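Local coordinates for transcriptional regulator (Vibrio virus VP882, PDB 7DWM), which binds the small molecule 3,5-dimethylpyrazin-2-ol and probably regulates transcription by binding DNA, at residues D26-D32 / A118-G124; I89-P95 / T231-L237. All blocks are in the same frame, centred on the assembly; numbering follows the deposited sequence.

Contact 1: residues D26-D32 / A118-G124. With A1U (3,5-dimethylpyrazin-2-ol), chain C.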
loop_
_atom_site.group_PDB
_atom_site.type_symbol
_atom_site.label_atom_id
_atom_site.label_comp_id
_atom_site.label_asym_id
_atom_site.label_seq_id
_atom_site.Cartn_x
_atom_site.Cartn_y
_atom_site.Cartn_z
ATOM N N ASP A 26 10.815 12.397 -0.054
ATOM C CA ASP A 26 10.178 11.764 -1.193
ATOM C C ASP A 26 10.251 12.661 -2.426
ATOM O O ASP A 26 10.231 13.889 -2.313
ATOM C CB ASP A 26 8.714 11.471 -0.888
ATOM C CG ASP A 26 8.530 10.282 0.026
ATOM O OD1 ASP A 26 7.365 9.968 0.350
ATOM O OD2 ASP A 26 9.542 9.665 0.421
ATOM N N PRO A 27 10.348 12.068 -3.614
ATOM C CA PRO A 27 10.124 12.841 -4.842
ATOM C C PRO A 27 8.705 13.387 -4.901
ATOM O O PRO A 27 7.735 12.624 -4.983
ATOM C CB PRO A 27 10.392 11.817 -5.952
ATOM C CG PRO A 27 11.315 10.825 -5.332
ATOM C CD PRO A 27 10.897 10.730 -3.892
ATOM N N TRP A 28 8.575 14.710 -4.858
ATOM C CA TRP A 28 7.286 15.386 -4.860
ATOM C C TRP A 28 7.266 16.404 -5.990
ATOM O O TRP A 28 8.295 17.001 -6.319
ATOM C CB TRP A 28 7.038 16.111 -3.530
ATOM C CG TRP A 28 6.351 15.329 -2.441
ATOM C CD1 TRP A 28 6.932 14.791 -1.327
ATOM C CD2 TRP A 28 4.949 15.048 -2.334
ATOM N NE1 TRP A 28 5.983 14.177 -0.546
ATOM C CE2 TRP A 28 4.757 14.321 -1.142
ATOM C CE3 TRP A 28 3.840 15.327 -3.139
ATOM C CZ2 TRP A 28 3.502 13.875 -0.734
ATOM C CZ3 TRP A 28 2.595 14.886 -2.731
ATOM C CH2 TRP A 28 2.436 14.167 -1.540
ATOM N N GLY A 29 6.097 16.615 -6.584
ATOM C CA GLY A 29 6.013 17.666 -7.591
ATOM C C GLY A 29 4.605 17.833 -8.110
ATOM O O GLY A 29 3.694 17.086 -7.750
ATOM N N ILE A 30 4.427 18.878 -8.924
ATOM C CA ILE A 30 3.158 19.161 -9.591
ATOM C C ILE A 30 3.440 19.631 -11.016
ATOM O O ILE A 30 4.420 20.342 -11.280
ATOM C CB ILE A 30 2.283 20.179 -8.807
ATOM C CG1 ILE A 30 2.796 21.623 -8.896
ATOM C CG2 ILE A 30 2.108 19.771 -7.360
ATOM C CD1 ILE A 30 2.328 22.375 -10.125
ATOM N N LYS A 31 2.587 19.215 -11.944
ATOM C CA LYS A 31 2.625 19.752 -13.297
ATOM C C LYS A 31 1.226 20.197 -13.709
ATOM O O LYS A 31 0.251 20.001 -12.981
ATOM C CB LYS A 31 3.224 18.761 -14.298
ATOM C CG LYS A 31 2.673 17.378 -14.236
ATOM C CD LYS A 31 3.822 16.410 -14.336
ATOM C CE LYS A 31 3.326 15.004 -14.440
ATOM N NZ LYS A 31 4.400 14.071 -14.837
ATOM N N ASP A 32 1.143 20.767 -14.907
ATOM C CA ASP A 32 -0.023 21.488 -15.389
ATOM C C ASP A 32 -0.907 20.575 -16.238
ATOM O O ASP A 32 -0.683 19.364 -16.333
ATOM C CB ASP A 32 0.451 22.716 -16.171
ATOM C CG ASP A 32 -0.645 23.724 -16.421
ATOM O OD1 ASP A 32 -0.888 24.023 -17.606
ATOM O OD2 ASP A 32 -1.253 24.220 -15.447
ATOM N N ALA A 118 -6.140 22.458 -12.162
ATOM C CA ALA A 118 -5.004 23.147 -12.777
ATOM C C ALA A 118 -3.986 22.188 -13.363
ATOM O O ALA A 118 -3.285 22.547 -14.315
ATOM C CB ALA A 118 -4.315 24.064 -11.774
ATOM N N GLY A 119 -3.907 20.980 -12.823
ATOM C CA GLY A 119 -2.962 19.984 -13.276
ATOM C C GLY A 119 -2.989 18.781 -12.361
ATOM O O GLY A 119 -4.065 18.319 -11.977
ATOM N N THR A 120 -1.820 18.284 -11.970
ATOM C CA THR A 120 -1.730 17.125 -11.096
ATOM C C THR A 120 -0.568 17.290 -10.132
ATOM O O THR A 120 0.404 17.996 -10.419
ATOM C CB THR A 120 -1.539 15.813 -11.878
ATOM O OG1 THR A 120 -0.265 15.819 -12.533
ATOM C CG2 THR A 120 -2.633 15.619 -12.919
ATOM N N ILE A 121 -0.685 16.625 -8.983
ATOM C CA ILE A 121 0.397 16.460 -8.021
ATOM C C ILE A 121 0.820 15.002 -8.070
ATOM O O ILE A 121 -0.028 14.106 -8.165
ATOM C CB ILE A 121 -0.018 16.849 -6.584
ATOM C CG1 ILE A 121 -0.855 18.131 -6.562
ATOM C CG2 ILE A 121 1.194 16.945 -5.653
ATOM C CD1 ILE A 121 -2.324 17.873 -6.373
ATOM N N PHE A 122 2.127 14.760 -8.031
ATOM C CA PHE A 122 2.664 13.411 -8.015
ATOM C C PHE A 122 3.569 13.245 -6.803
ATOM O O PHE A 122 4.368 14.136 -6.470
ATOM C CB PHE A 122 3.420 13.071 -9.320
ATOM C CG PHE A 122 4.642 13.914 -9.569
ATOM C CD1 PHE A 122 4.584 15.001 -10.424
ATOM C CD2 PHE A 122 5.858 13.599 -8.978
ATOM C CE1 PHE A 122 5.703 15.775 -10.661
ATOM C CE2 PHE A 122 6.976 14.373 -9.207
ATOM C CZ PHE A 122 6.902 15.458 -10.055
ATOM N N HIS A 123 3.399 12.103 -6.135
ATOM C CA HIS A 123 4.175 11.693 -4.973
ATOM C C HIS A 123 4.836 10.349 -5.295
ATOM O O HIS A 123 4.113 9.349 -5.486
ATOM C CB HIS A 123 3.299 11.600 -3.726
ATOM C CG HIS A 123 4.035 11.174 -2.492
ATOM N ND1 HIS A 123 3.409 10.560 -1.429
ATOM C CD2 HIS A 123 5.341 11.278 -2.151
ATOM C CE1 HIS A 123 4.299 10.302 -0.485
ATOM N NE2 HIS A 123 5.478 10.728 -0.899
ATOM N N GLY A 124 6.131 10.329 -5.367
ATOM C CA GLY A 124 6.895 9.114 -5.634
ATOM C C GLY A 124 7.428 8.517 -4.338
ATOM O O GLY A 124 8.001 9.227 -3.512
HETATM C CAB A1U C . 7.130 8.647 -13.373
HETATM C CAC A1U C . 8.211 9.486 -13.007
HETATM C CAE A1U C . 6.775 11.336 -13.106
HETATM C CAF A1U C . 5.760 10.425 -13.470
HETATM C CAG A1U C . 9.568 8.883 -12.763
HETATM C CAH A1U C . 6.537 12.808 -12.965
HETATM N NAA A1U C . 5.874 9.106 -13.618
HETATM N NAD A1U C . 8.002 10.828 -12.879
HETATM O OAI A1U C . 4.495 11.000 -13.697
#

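Contact 2: residues I89-P95 / T231-L237. With A1U (3,5-dimethylpyrazin-2-ol), chain C.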
loop_
_atom_site.group_PDB
_atom_site.type_symbol
_atom_site.label_atom_id
_atom_site.label_comp_id
_atom_site.label_asym_id
_atom_site.label_seq_id
_atom_site.Cartn_x
_atom_site.Cartn_y
_atom_site.Cartn_z
ATOM N N ILE A 89 -2.604 5.521 -8.500
ATOM C CA ILE A 89 -1.267 5.088 -8.130
ATOM C C ILE A 89 -0.631 4.409 -9.331
ATOM O O ILE A 89 -1.250 3.554 -9.985
ATOM C CB ILE A 89 -1.305 4.152 -6.906
ATOM C CG1 ILE A 89 -2.170 4.761 -5.800
ATOM C CG2 ILE A 89 0.084 3.906 -6.369
ATOM C CD1 ILE A 89 -2.795 3.730 -4.877
ATOM N N VAL A 90 0.598 4.799 -9.632
ATOM C CA VAL A 90 1.376 4.221 -10.714
ATOM C C VAL A 90 2.608 3.521 -10.171
ATOM O O VAL A 90 3.388 4.093 -9.389
ATOM C CB VAL A 90 1.711 5.276 -11.777
ATOM C CG1 VAL A 90 2.935 6.013 -11.422
ATOM C CG2 VAL A 90 1.987 4.544 -13.139
ATOM N N LEU A 91 2.728 2.244 -10.522
ATOM C CA LEU A 91 3.929 1.452 -10.332
ATOM C C LEU A 91 4.898 1.803 -11.446
ATOM O O LEU A 91 4.649 1.490 -12.617
ATOM C CB LEU A 91 3.598 -0.041 -10.337
ATOM C CG LEU A 91 4.765 -1.047 -10.370
ATOM C CD1 LEU A 91 5.630 -0.934 -9.123
ATOM C CD2 LEU A 91 4.247 -2.468 -10.537
ATOM N N ASP A 92 5.993 2.459 -11.090
ATOM C CA ASP A 92 7.026 2.881 -12.025
ATOM C C ASP A 92 8.298 2.119 -11.686
ATOM O O ASP A 92 8.971 2.420 -10.698
ATOM C CB ASP A 92 7.237 4.392 -11.928
ATOM C CG ASP A 92 6.421 5.184 -12.948
ATOM O OD1 ASP A 92 6.689 5.111 -14.161
ATOM O OD2 ASP A 92 5.510 5.915 -12.557
ATOM N N VAL A 93 8.629 1.125 -12.497
ATOM C CA VAL A 93 9.876 0.392 -12.344
ATOM C C VAL A 93 10.813 0.860 -13.448
ATOM O O VAL A 93 10.537 0.659 -14.642
ATOM C CB VAL A 93 9.654 -1.126 -12.385
ATOM C CG1 VAL A 93 10.973 -1.848 -12.199
ATOM C CG2 VAL A 93 8.669 -1.531 -11.298
ATOM N N HIS A 94 11.918 1.489 -13.049
ATOM C CA HIS A 94 12.738 2.206 -14.016
ATOM C C HIS A 94 14.204 2.132 -13.632
ATOM O O HIS A 94 14.532 2.055 -12.441
ATOM C CB HIS A 94 12.323 3.681 -14.120
ATOM C CG HIS A 94 11.018 3.898 -14.814
ATOM N ND1 HIS A 94 10.879 3.825 -16.182
ATOM C CD2 HIS A 94 9.792 4.193 -14.327
ATOM C CE1 HIS A 94 9.621 4.059 -16.510
ATOM N NE2 HIS A 94 8.940 4.289 -15.402
ATOM N N PRO A 95 15.108 2.171 -14.612
ATOM C CA PRO A 95 16.539 2.397 -14.336
ATOM C C PRO A 95 16.808 3.874 -14.059
ATOM O O PRO A 95 17.280 4.641 -14.898
ATOM C CB PRO A 95 17.207 1.912 -15.624
ATOM C CG PRO A 95 16.201 2.205 -16.683
ATOM C CD PRO A 95 14.845 1.993 -16.050
ATOM N N THR A 231 12.878 -4.914 -16.248
ATOM C CA THR A 231 12.129 -4.504 -17.429
ATOM C C THR A 231 11.316 -3.276 -17.061
ATOM O O THR A 231 10.652 -3.252 -16.019
ATOM C CB THR A 231 11.214 -5.619 -17.980
ATOM O OG1 THR A 231 9.947 -5.589 -17.307
ATOM C CG2 THR A 231 11.851 -7.002 -17.814
ATOM N N GLN A 232 11.364 -2.263 -17.915
ATOM C CA GLN A 232 10.879 -0.929 -17.594
ATOM C C GLN A 232 9.359 -0.881 -17.719
ATOM O O GLN A 232 8.814 -1.218 -18.776
ATOM C CB GLN A 232 11.536 0.079 -18.534
ATOM C CG GLN A 232 11.644 1.492 -18.027
ATOM C CD GLN A 232 12.247 2.401 -19.078
ATOM O OE1 GLN A 232 12.077 3.620 -19.051
ATOM N NE2 GLN A 232 12.957 1.801 -20.019
ATOM N N VAL A 233 8.661 -0.466 -16.653
ATOM C CA VAL A 233 7.202 -0.389 -16.683
ATOM C C VAL A 233 6.728 0.888 -16.001
ATOM O O VAL A 233 7.395 1.452 -15.131
ATOM C CB VAL A 233 6.501 -1.616 -16.027
ATOM C CG1 VAL A 233 7.062 -2.939 -16.558
ATOM C CG2 VAL A 233 6.599 -1.565 -14.514
ATOM N N SER A 234 5.523 1.303 -16.373
ATOM C CA SER A 234 4.724 2.222 -15.572
ATOM C C SER A 234 3.269 1.859 -15.792
ATOM O O SER A 234 2.772 1.947 -16.916
ATOM C CB SER A 234 4.970 3.673 -15.974
ATOM O OG SER A 234 4.224 4.002 -17.124
ATOM N N MET A 235 2.590 1.462 -14.727
ATOM C CA MET A 235 1.260 0.877 -14.802
ATOM C C MET A 235 0.382 1.502 -13.730
ATOM O O MET A 235 0.819 1.666 -12.588
ATOM C CB MET A 235 1.294 -0.638 -14.561
ATOM C CG MET A 235 1.966 -1.478 -15.628
ATOM S SD MET A 235 2.122 -3.164 -15.004
ATOM C CE MET A 235 0.397 -3.596 -14.806
ATOM N N LEU A 236 -0.866 1.807 -14.069
ATOM C CA LEU A 236 -1.758 2.310 -13.040
ATOM C C LEU A 236 -2.316 1.117 -12.283
ATOM O O LEU A 236 -2.691 0.104 -12.882
ATOM C CB LEU A 236 -2.878 3.164 -13.642
ATOM C CG LEU A 236 -3.612 2.792 -14.936
ATOM C CD1 LEU A 236 -4.602 1.646 -14.756
ATOM C CD2 LEU A 236 -4.323 4.025 -15.489
ATOM N N LEU A 237 -2.322 1.220 -10.963
ATOM C CA LEU A 237 -2.845 0.153 -10.131
ATOM C C LEU A 237 -4.359 0.257 -10.042
ATOM O O LEU A 237 -4.920 1.353 -9.955
ATOM C CB LEU A 237 -2.183 0.197 -8.758
ATOM C CG LEU A 237 -0.677 0.026 -8.987
ATOM C CD1 LEU A 237 0.156 0.916 -8.092
ATOM C CD2 LEU A 237 -0.262 -1.422 -8.833
HETATM C CAB A1U C . 7.130 8.647 -13.373
HETATM C CAC A1U C . 8.211 9.486 -13.007
HETATM C CAE A1U C . 6.775 11.336 -13.106
HETATM C CAF A1U C . 5.760 10.425 -13.470
HETATM C CAG A1U C . 9.568 8.883 -12.763
HETATM C CAH A1U C . 6.537 12.808 -12.965
HETATM N NAA A1U C . 5.874 9.106 -13.618
HETATM N NAD A1U C . 8.002 10.828 -12.879
HETATM O OAI A1U C . 4.495 11.000 -13.697
#

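Contact 1: residues D26-D32 / A118-G124
Asp-26 meets His-123 at the end of the strand pair: OD1 accepts a hydrogen bond from NE2, near the imidazole plane, with the carboxylate turned 31° from the ring. The modelled length is implausibly short, so the pairing is surer than its exact distance. Pro-27 contributes its carbonyl, Gly-124 N donating to Pro-27 O at 2.8 Å. Trp-28 lays its six-membered ring over the His-123 imidazole in an offset stack, centroids 3.9 Å apart and planes at 6°. With CG of His-123 anti to the backbone N the imidazole lies along the indole, and His-123 CB sits over the six-membered ring, 3.5 Å from its centroid. Trp-28 also packs on Trp-28 of the second subunit. These are neighbouring strands 28-32 and 119-126 of the antiparallel PAS sheet. Gly-29 and Phe-122 form a hydrogen-bonded pair, with Phe-122 N 2.8 Å from Gly-29 O. At chi1 63° the benzyl group folds over the adjoining strand, so that Gly-29 CA sits 3.7 Å from the ring centroid as a CH-pi contact, while CAH of the ligand lies over the opposite face. Ile-30 turns to the Trp-28 side of the sheet, where its CG2 touches Ile-121 CG2. Lys-31 pairs with Thr-120, and its bent chain brings NZ within 3.3 Å of OAI of the ligand, a weak hydrogen bond beside salt bridges to Asp-60, its main polar partner, and Asp-78.

Contact 2: residues I89-P95 / T231-L237
Strand 233-236 adds a sixth strand to the 2-1-5-4-3 PAS sheet, where Leu-237, Met-235 and Val-233 bond to strand 88-96. The two axes run 168° apart, and the register follows from backbone pairs: Leu-237 N reaches Ile-89 O at 2.7 Å, while Leu-91 with Met-235 and Val-93 with Val-233 each exchange two bonds. Between them Val-90 faces Leu-236, and Asp-92 faces Ser-234, as non-hydrogen-bonded pairs. On the Leu-91 side of the sheet the side chains of Val-93 and Val-233 lie side by side and point the same way, Val-233 CG2 resting 3.7 Å from Val-93 CB. Farther along, Leu-237 CD1 meets Ile-89 CG2 at 3.5 Å; chi1 of -49° turns the CG2 branch of Ile-89 away from its backbone N and onto that methyl. Leu-141 of the second subunit packs on Val-233 and Met-235. The other side, with Asp-92 and Ser-234, faces helix 71-80 and the ligand. His-94 NE2 donates to Asp-92 OD1 within the strand, although that oxygen is crowded in the model and its place is uncertain. The terminal strand is therefore gripped by main-chain bonds and apolar contacts, while Asp-92 and Ser-234 lie on the ligand-facing side, consistent with a link between the chain terminus and the pocket wall.

Overall arrangement
Contacts 1 and 2 belong to one antiparallel sheet, separated by strand 99-110, which hydrogen-bonds to both strand 119-126 and strand 88-96. Their centres are 16 Å apart and their nearest atoms about 7 Å, so they do not touch; along the chain their segments alternate. The ligand bridges the gap: its CAH methyl lies 3.8 Å from Phe-122 CE1 in contact 1, whereas ring atom CAB, 4.2 Å from CAH, is modelled closest to Asp-92 in contact 2. Lys-31, Phe-122 and Asp-92 thus line different parts of one pocket, which Phe-74, Phe-105 and others complete. Both contacts also reach the second subunit, through different residues of it.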